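HicB3 antitoxin (Yersinia pestis, PDB 4P78) probably neutralises the HicA3 toxin by binding it in a toxin-antitoxin complex, as HicB-family antitoxins do. Local coordinates at residues A[3-8]-A[16-21]; A[22-27]-A[39-44]. All coordinates share one frame; numbering follows the deposited sequence.

Contact 1. Residues A[3-8]-A[16-21]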
ATOM      1  N   TYR A   3      -8.186   4.550   3.978  1.00 30.65           N
ATOM      2  CA  TYR A   3      -8.081   3.196   4.490  1.00 28.21           C
ATOM      3  C   TYR A   3      -7.081   2.359   3.713  1.00 24.99           C
ATOM      4  O   TYR A   3      -6.969   2.481   2.490  1.00 27.21           O
ATOM      5  CB  TYR A   3      -9.446   2.505   4.467  1.00 33.38           C
ATOM      6  CG  TYR A   3     -10.263   2.744   5.707  1.00 38.76           C
ATOM      7  CD1 TYR A   3     -11.145   3.813   5.788  1.00 41.43           C
ATOM      8  CD2 TYR A   3     -10.154   1.893   6.801  1.00 39.14           C
ATOM      9  CE1 TYR A   3     -11.895   4.025   6.935  1.00 40.31           C
ATOM     10  CE2 TYR A   3     -10.901   2.096   7.938  1.00 38.96           C
ATOM     11  CZ  TYR A   3     -11.771   3.161   8.004  1.00 43.71           C
ATOM     12  OH  TYR A   3     -12.514   3.353   9.155  1.00 48.14           O
ATOM     13  N   PRO A   4      -6.355   1.492   4.427  1.00 25.71           N
ATOM     14  CA  PRO A   4      -5.480   0.517   3.772  1.00 24.26           C
ATOM     15  C   PRO A   4      -6.286  -0.628   3.196  1.00 24.78           C
ATOM     16  O   PRO A   4      -7.275  -1.039   3.819  1.00 22.89           O
ATOM     17  CB  PRO A   4      -4.591   0.016   4.902  1.00 22.01           C
ATOM     18  CG  PRO A   4      -5.432   0.211   6.152  1.00 25.87           C
ATOM     19  CD  PRO A   4      -6.289   1.418   5.901  1.00 24.83           C
ATOM     20  N   ILE A   5      -5.883  -1.117   2.027  1.00 21.33           N
ATOM     21  CA  ILE A   5      -6.395  -2.381   1.501  1.00 21.03           C
ATOM     22  C   ILE A   5      -5.218  -3.279   1.145  1.00 20.87           C
ATOM     23  O   ILE A   5      -4.137  -2.791   0.816  1.00 23.96           O
ATOM     24  CB  ILE A   5      -7.303  -2.181   0.261  1.00 22.58           C
ATOM     25  CG1 ILE A   5      -6.587  -1.364  -0.814  1.00 21.83           C
ATOM     26  CG2 ILE A   5      -8.645  -1.519   0.661  1.00 22.26           C
ATOM     27  CD1 ILE A   5      -7.336  -1.318  -2.145  1.00 23.77           C
ATOM     28  N   PHE A   6      -5.410  -4.589   1.256  1.00 20.49           N
ATOM     29  CA  PHE A   6      -4.416  -5.558   0.803  1.00 21.07           C
ATOM     30  C   PHE A   6      -4.940  -6.116  -0.502  1.00 23.59           C
ATOM     31  O   PHE A   6      -6.070  -6.608  -0.539  1.00 22.49           O
ATOM     32  CB  PHE A   6      -4.207  -6.704   1.812  1.00 21.82           C
ATOM     33  CG  PHE A   6      -3.455  -6.325   3.054  1.00 18.64           C
ATOM     34  CD1 PHE A   6      -2.981  -5.036   3.247  1.00 19.51           C
ATOM     35  CD2 PHE A   6      -3.204  -7.274   4.027  1.00 21.16           C
ATOM     36  CE1 PHE A   6      -2.289  -4.712   4.391  1.00 22.08           C
ATOM     37  CE2 PHE A   6      -2.504  -6.953   5.172  1.00 20.46           C
ATOM     38  CZ  PHE A   6      -2.046  -5.673   5.350  1.00 20.21           C
ATOM     39  N   ILE A   7      -4.164  -6.036  -1.585  1.00 23.31           N
ATOM     40  CA  ILE A   7      -4.650  -6.609  -2.825  1.00 22.11           C
ATOM     41  C   ILE A   7      -3.683  -7.608  -3.461  1.00 27.77           C
ATOM     42  O   ILE A   7      -2.468  -7.572  -3.247  1.00 27.56           O
ATOM     43  CB  ILE A   7      -5.002  -5.521  -3.864  1.00 23.69           C
ATOM     44  CG1 ILE A   7      -3.764  -4.845  -4.414  1.00 28.86           C
ATOM     45  CG2 ILE A   7      -5.962  -4.495  -3.278  1.00 27.46           C
ATOM     46  CD1 ILE A   7      -4.088  -3.845  -5.496  1.00 33.50           C
ATOM     47  N   PHE A   8      -4.267  -8.489  -4.263  1.00 23.83           N
ATOM     48  CA  PHE A   8      -3.587  -9.649  -4.810  1.00 25.08           C
ATOM     49  C   PHE A   8      -3.971  -9.788  -6.266  1.00 26.43           C
ATOM     50  O   PHE A   8      -5.125  -9.551  -6.635  1.00 26.22           O
ATOM     51  CB  PHE A   8      -3.964 -10.914  -4.035  1.00 22.07           C
ATOM     52  CG  PHE A   8      -3.717 -10.810  -2.572  1.00 27.28           C
ATOM     53  CD1 PHE A   8      -2.520 -11.247  -2.026  1.00 26.07           C
ATOM     54  CD2 PHE A   8      -4.672 -10.253  -1.734  1.00 23.89           C
ATOM     55  CE1 PHE A   8      -2.292 -11.143  -0.665  1.00 25.31           C
ATOM     56  CE2 PHE A   8      -4.435 -10.140  -0.382  1.00 21.98           C
ATOM     57  CZ  PHE A   8      -3.237 -10.585   0.150  1.00 22.37           C
ATOM     58  N   GLY A  16      -8.953  -8.401  -2.986  1.00 20.88           N
ATOM     59  CA  GLY A  16      -8.335  -8.285  -1.685  1.00 20.32           C
ATOM     60  C   GLY A  16      -9.337  -7.968  -0.602  1.00 22.31           C
ATOM     61  O   GLY A  16     -10.522  -8.251  -0.747  1.00 20.58           O
ATOM     62  N   TYR A  17      -8.854  -7.368   0.480  1.00 21.75           N
ATOM     63  CA  TYR A  17      -9.682  -7.104   1.651  1.00 24.26           C
ATOM     64  C   TYR A  17      -9.116  -5.925   2.432  1.00 22.97           C
ATOM     65  O   TYR A  17      -7.982  -5.498   2.183  1.00 20.32           O
ATOM     66  CB  TYR A  17      -9.767  -8.353   2.547  1.00 20.00           C
ATOM     67  CG  TYR A  17      -8.413  -8.975   2.846  1.00 21.48           C
ATOM     68  CD1 TYR A  17      -7.640  -8.530   3.921  1.00 20.98           C
ATOM     69  CD2 TYR A  17      -7.906 -10.008   2.053  1.00 20.31           C
ATOM     70  CE1 TYR A  17      -6.399  -9.091   4.197  1.00 21.32           C
ATOM     71  CE2 TYR A  17      -6.663 -10.567   2.315  1.00 20.08           C
ATOM     72  CZ  TYR A  17      -5.915 -10.105   3.388  1.00 21.59           C
ATOM     73  OH  TYR A  17      -4.688 -10.667   3.658  1.00 21.75           O
ATOM     74  N   PHE A  18      -9.921  -5.387   3.341  1.00 20.06           N
ATOM     75  CA  PHE A  18      -9.458  -4.398   4.307  1.00 22.87           C
ATOM     76  C   PHE A  18      -8.797  -5.135   5.459  1.00 22.48           C
ATOM     77  O   PHE A  18      -9.458  -5.917   6.146  1.00 21.63           O
ATOM     78  CB  PHE A  18     -10.621  -3.550   4.839  1.00 21.39           C
ATOM     79  CG  PHE A  18     -11.271  -2.653   3.805  1.00 24.28           C
ATOM     80  CD1 PHE A  18     -10.855  -1.335   3.641  1.00 22.36           C
ATOM     81  CD2 PHE A  18     -12.317  -3.113   3.026  1.00 23.00           C
ATOM     82  CE1 PHE A  18     -11.466  -0.505   2.722  1.00 21.21           C
ATOM     83  CE2 PHE A  18     -12.927  -2.283   2.098  1.00 23.53           C
ATOM     84  CZ  PHE A  18     -12.501  -0.978   1.950  1.00 24.67           C
ATOM     85  N   PRO A  19      -7.498  -4.901   5.686  1.00 24.38           N
ATOM     86  CA  PRO A  19      -6.851  -5.605   6.803  1.00 21.52           C
ATOM     87  C   PRO A  19      -7.430  -5.211   8.171  1.00 21.82           C
ATOM     88  O   PRO A  19      -7.307  -5.976   9.116  1.00 25.20           O
ATOM     89  CB  PRO A  19      -5.378  -5.172   6.681  1.00 23.28           C
ATOM     90  CG  PRO A  19      -5.445  -3.826   6.011  1.00 23.72           C
ATOM     91  CD  PRO A  19      -6.571  -3.978   5.005  1.00 23.02           C
ATOM     92  N   ASP A  20      -8.057  -4.047   8.275  1.00 20.89           N
ATOM     93  CA  ASP A  20      -8.679  -3.646   9.539  1.00 24.14           C
ATOM     94  C   ASP A  20     -10.145  -4.083   9.649  1.00 28.73           C
ATOM     95  O   ASP A  20     -10.787  -3.900  10.689  1.00 26.72           O
ATOM     96  CB  ASP A  20      -8.601  -2.138   9.721  1.00 22.64           C
ATOM     97  CG  ASP A  20      -7.165  -1.632   9.727  1.00 32.00           C
ATOM     98  OD1 ASP A  20      -6.403  -2.005  10.637  1.00 34.37           O
ATOM     99  OD2 ASP A  20      -6.800  -0.889   8.801  1.00 30.44           O
ATOM    100  N   ILE A  21     -10.685  -4.633   8.573  1.00 22.70           N
ATOM    101  CA  ILE A  21     -12.095  -5.001   8.582  1.00 25.46           C
ATOM    102  C   ILE A  21     -12.218  -6.465   8.182  1.00 26.20           C
ATOM    103  O   ILE A  21     -12.309  -6.786   6.996  1.00 24.68           O
ATOM    104  CB  ILE A  21     -12.915  -4.085   7.646  1.00 23.81           C
ATOM    105  CG1 ILE A  21     -12.468  -2.626   7.825  1.00 25.06           C
ATOM    106  CG2 ILE A  21     -14.408  -4.229   7.914  1.00 24.99           C
ATOM    107  CD1 ILE A  21     -13.240  -1.645   6.982  1.00 26.31           C
TER
HETATM  108  O   HOH W   1      -8.384  -1.627   6.383  1.00 21.39           O
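F6 and Y17 form the one hydrogen-bonded antiparallel pair between 3-8 and 16-21. F6 N donates to Y17 O at 2.9 Å, almost straight and nearly along the C=O axis, while the return bond from Y17 N to F6 O is longer (3.1 Å) and bent to 151°. Next along, I7 and G16 make a non-hydrogen-bonded pair in which G16 CA comes within 3.0 Å of F6 O as a CA-H...O contact; a CB there would collide with that oxygen.

On the face bearing F6 and Y17, three aromatic rings cluster. The Y17 ring, set by chi1 49° with CG in the crowded position between N and the carbonyl carbon, receives F6 CB over one face and crosses F8 obliquely, the nearest atoms being Y17 CE2 and F8 CE2 at 3.5 Å and the rings barely overlapping. P19 lies over a face of F6, its CB 3.7 Å from the ring centroid, a CH-pi contact. On the reverse side I5 CG2 sits over the F18 ring, with Y3 CB at that ring's edge.

Beyond the paired residues a type I turn, F18 to I21, takes the chain away. P4 O lies against P19 CD and P4 CG against D20 OD2, and a water ties the two backbones together, donating to P4 O (2.9 Å) and D20 OD2 and accepting from D20 N. D20 OD2 is also bonded to Y66 OH.

The hairpin of strands 2-9 and 14-17 forms the centre of an antiparallel sheet ordered 25-28, 14-17, 2-9, 78-83, consistent with the partial RNase H-like fold of HicB antitoxins. Helix 70-75 covers the F6, F8 and Y17 face; helix 31-52 packs against the I7 and F18 side.

Contact 2. Residues A[22-27]-A[39-44]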
ATOM      1  N   ASP A  22     -12.153  -7.339   9.187  1.00 26.65           N
ATOM      2  CA  ASP A  22     -12.248  -8.782   8.987  1.00 29.15           C
ATOM      3  C   ASP A  22     -13.509  -9.147   8.230  1.00 26.90           C
ATOM      4  O   ASP A  22     -14.610  -8.824   8.676  1.00 25.64           O
ATOM      5  CB  ASP A  22     -12.253  -9.531  10.327  1.00 35.61           C
ATOM      6  CG  ASP A  22     -10.870  -9.671  10.935  1.00 43.43           C
ATOM      7  OD1 ASP A  22      -9.847  -9.584  10.208  1.00 37.53           O
ATOM      8  OD2 ASP A  22     -10.817  -9.887  12.160  1.00 45.08           O
ATOM      9  N   GLY A  23     -13.336  -9.827   7.103  1.00 26.05           N
ATOM     10  CA  GLY A  23     -14.446 -10.357   6.329  1.00 23.87           C
ATOM     11  C   GLY A  23     -14.879  -9.464   5.186  1.00 22.01           C
ATOM     12  O   GLY A  23     -15.765  -9.825   4.405  1.00 21.50           O
ATOM     13  N   CYS A  24     -14.267  -8.290   5.066  1.00 20.28           N
ATOM     14  CA  CYS A  24     -14.701  -7.364   4.022  1.00 19.82           C
ATOM     15  C   CYS A  24     -13.832  -7.495   2.775  1.00 23.67           C
ATOM     16  O   CYS A  24     -12.726  -6.929   2.722  1.00 19.83           O
ATOM     17  CB  CYS A  24     -14.668  -5.928   4.538  1.00 21.27           C
ATOM     18  SG  CYS A  24     -15.417  -4.734   3.403  1.00 25.15           S
ATOM     19  N   PHE A  25     -14.340  -8.224   1.776  1.00 20.91           N
ATOM     20  CA  PHE A  25     -13.596  -8.510   0.546  1.00 22.01           C
ATOM     21  C   PHE A  25     -14.144  -7.730  -0.654  1.00 24.19           C
ATOM     22  O   PHE A  25     -15.275  -7.261  -0.642  1.00 22.55           O
ATOM     23  CB  PHE A  25     -13.628 -10.014   0.224  1.00 20.55           C
ATOM     24  CG  PHE A  25     -13.056 -10.896   1.314  1.00 23.52           C
ATOM     25  CD1 PHE A  25     -11.702 -11.196   1.346  1.00 21.33           C
ATOM     26  CD2 PHE A  25     -13.887 -11.458   2.283  1.00 22.18           C
ATOM     27  CE1 PHE A  25     -11.179 -12.021   2.340  1.00 22.75           C
ATOM     28  CE2 PHE A  25     -13.373 -12.278   3.268  1.00 21.24           C
ATOM     29  CZ  PHE A  25     -12.023 -12.567   3.298  1.00 20.66           C
ATOM     30  N   PHE A  26     -13.333  -7.611  -1.697  1.00 20.19           N
ATOM     31  CA  PHE A  26     -13.691  -6.816  -2.867  1.00 23.91           C
ATOM     32  C   PHE A  26     -12.819  -7.251  -4.026  1.00 23.35           C
ATOM     33  O   PHE A  26     -11.854  -7.985  -3.825  1.00 22.99           O
ATOM     34  CB  PHE A  26     -13.503  -5.322  -2.599  1.00 23.24           C
ATOM     35  CG  PHE A  26     -12.148  -4.991  -2.034  1.00 25.32           C
ATOM     36  CD1 PHE A  26     -11.040  -4.931  -2.856  1.00 22.18           C
ATOM     37  CD2 PHE A  26     -11.984  -4.783  -0.681  1.00 22.49           C
ATOM     38  CE1 PHE A  26      -9.786  -4.655  -2.335  1.00 28.31           C
ATOM     39  CE2 PHE A  26     -10.743  -4.494  -0.160  1.00 22.96           C
ATOM     40  CZ  PHE A  26      -9.643  -4.438  -0.988  1.00 22.68           C
ATOM     41  N   ALA A  27     -13.140  -6.784  -5.230  1.00 23.57           N
ATOM     42  CA  ALA A  27     -12.399  -7.184  -6.427  1.00 24.68           C
ATOM     43  C   ALA A  27     -12.655  -6.179  -7.531  1.00 28.08           C
ATOM     44  O   ALA A  27     -13.631  -5.437  -7.482  1.00 27.06           O
ATOM     45  CB  ALA A  27     -12.801  -8.598  -6.885  1.00 20.70           C
ATOM     46  N   GLU A  39     -15.021   0.553  -1.756  1.00 28.95           N
ATOM     47  CA  GLU A  39     -15.903   1.488  -1.051  1.00 31.33           C
ATOM     48  C   GLU A  39     -17.285   0.869  -0.887  1.00 30.96           C
ATOM     49  O   GLU A  39     -17.928   1.019   0.148  1.00 31.83           O
ATOM     50  CB  GLU A  39     -16.055   2.816  -1.793  1.00 31.72           C
ATOM     51  CG  GLU A  39     -14.782   3.537  -2.157  1.00 41.08           C
ATOM     52  CD  GLU A  39     -15.065   4.766  -3.017  1.00 49.05           C
ATOM     53  OE1 GLU A  39     -16.121   5.411  -2.805  1.00 47.99           O
ATOM     54  OE2 GLU A  39     -14.239   5.076  -3.906  1.00 52.58           O
ATOM     55  N   GLU A  40     -17.741   0.217  -1.948  1.00 26.58           N
ATOM     56  CA  GLU A  40     -19.029  -0.444  -1.955  1.00 31.30           C
ATOM     57  C   GLU A  40     -19.044  -1.569  -0.923  1.00 27.61           C
ATOM     58  O   GLU A  40     -20.004  -1.703  -0.168  1.00 27.89           O
ATOM     59  CB  GLU A  40     -19.353  -0.994  -3.354  1.00 30.03           C
ATOM     60  CG  GLU A  40     -19.677   0.081  -4.400  1.00 38.35           C
ATOM     61  CD  GLU A  40     -19.814  -0.485  -5.817  1.00 48.42           C
ATOM     62  OE1 GLU A  40     -19.314  -1.601  -6.063  1.00 40.87           O
ATOM     63  OE2 GLU A  40     -20.408   0.196  -6.685  1.00 52.22           O
ATOM     64  N   ALA A  41     -17.984  -2.377  -0.918  1.00 26.37           N
ATOM     65  CA  ALA A  41     -17.862  -3.492   0.020  1.00 25.40           C
ATOM     66  C   ALA A  41     -17.900  -2.965   1.452  1.00 23.55           C
ATOM     67  O   ALA A  41     -18.619  -3.482   2.293  1.00 25.37           O
ATOM     68  CB  ALA A  41     -16.568  -4.276  -0.236  1.00 21.86           C
ATOM     69  N   PHE A  42     -17.137  -1.906   1.696  1.00 26.85           N
ATOM     70  CA  PHE A  42     -17.096  -1.244   2.993  1.00 24.20           C
ATOM     71  C   PHE A  42     -18.487  -0.869   3.506  1.00 28.12           C
ATOM     72  O   PHE A  42     -18.840  -1.164   4.657  1.00 26.15           O
ATOM     73  CB  PHE A  42     -16.221   0.012   2.902  1.00 26.36           C
ATOM     74  CG  PHE A  42     -16.101   0.781   4.196  1.00 28.84           C
ATOM     75  CD1 PHE A  42     -14.998   0.613   5.017  1.00 28.54           C
ATOM     76  CD2 PHE A  42     -17.074   1.699   4.575  1.00 30.15           C
ATOM     77  CE1 PHE A  42     -14.872   1.338   6.194  1.00 34.67           C
ATOM     78  CE2 PHE A  42     -16.954   2.421   5.757  1.00 31.23           C
ATOM     79  CZ  PHE A  42     -15.853   2.239   6.563  1.00 31.20           C
ATOM     80  N   ALA A  43     -19.266  -0.194   2.663  1.00 28.11           N
ATOM     81  CA  ALA A  43     -20.564   0.316   3.099  1.00 29.99           C
ATOM     82  C   ALA A  43     -21.513  -0.834   3.420  1.00 31.26           C
ATOM     83  O   ALA A  43     -22.154  -0.854   4.466  1.00 27.91           O
ATOM     84  CB  ALA A  43     -21.160   1.222   2.044  1.00 32.70           C
ATOM     85  N   VAL A  44     -21.575  -1.806   2.519  1.00 29.35           N
ATOM     86  CA  VAL A  44     -22.429  -2.973   2.709  1.00 27.74           C
ATOM     87  C   VAL A  44     -22.042  -3.740   3.981  1.00 23.43           C
ATOM     88  O   VAL A  44     -22.902  -4.218   4.723  1.00 24.53           O
ATOM     89  CB  VAL A  44     -22.355  -3.886   1.456  1.00 30.52           C
ATOM     90  CG1 VAL A  44     -23.004  -5.206   1.699  1.00 29.50           C
ATOM     91  CG2 VAL A  44     -23.029  -3.195   0.289  1.00 34.03           C
TER
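A41 carries most of the contact of 39-44 with 22-27 through its methyl group. A41 CB points toward 22-27 and stands 3.3 Å from F25 O, with C24 SG on one side at 3.8 Å and F26 CB on the other at 4.0 Å. The small side chain lets the helix backbone come near: the CA atoms of F26 and A41 are 6.1 Å apart.

C24 reaches across with SG anti to its backbone N (chi1 -172°), which lays the sulphur alongside the A41 carbonyl, 3.6 Å from A41 O and 3.7 Å from F42 N. The CB of F26 faces A41; chi1 of 51°, with CG in the crowded position, directs the ring to I34 and A38 and edge-to-face against F18.

Away from this small buried patch the two segments part. D22 and G23 at one end and A27 at the other do not touch 39-44, and the CB of F25 is directed away from the helix, its ring packing on L53 of the HicA3 toxin chain. E40, on a partly exposed side of the helix, forms a salt bridge with K36 and weak hydrogen bonds to T23 and N24 of the toxin chain.

The contact joins the third strand of the probable RNase H-like fold to the helix that follows it. Only 143 Å² is buried, and methyl, methylene and sulphur groups pack on one another and beside the carbonyl oxygens of F25 and A41. Such chemistry implies a fit of 22-27 on the helix governed by shape rather than by directional bonds.

Overall arrangement
Contact 1 closes before contact 2 opens along the chain, and their centres lie 9 Å apart. They meet where strands 14-17 and 25-28 run side by side: G16 O and F26 N are 3.0 Å apart and F18 N and C24 O 3.3 Å, both probable hydrogen bonds. The central hairpin of contact 1 is thus joined through strand 25-28 to helix 31-52, which contact 2 packs on it. Both contacts also border the HicA3 toxin: F8 and Y17 pack on it from contact 1, whereas 22-27 gives it backbone hydrogen bonds from G23 and F25, so 22-27 touches helix 31-52 with one side and the toxin chain with another.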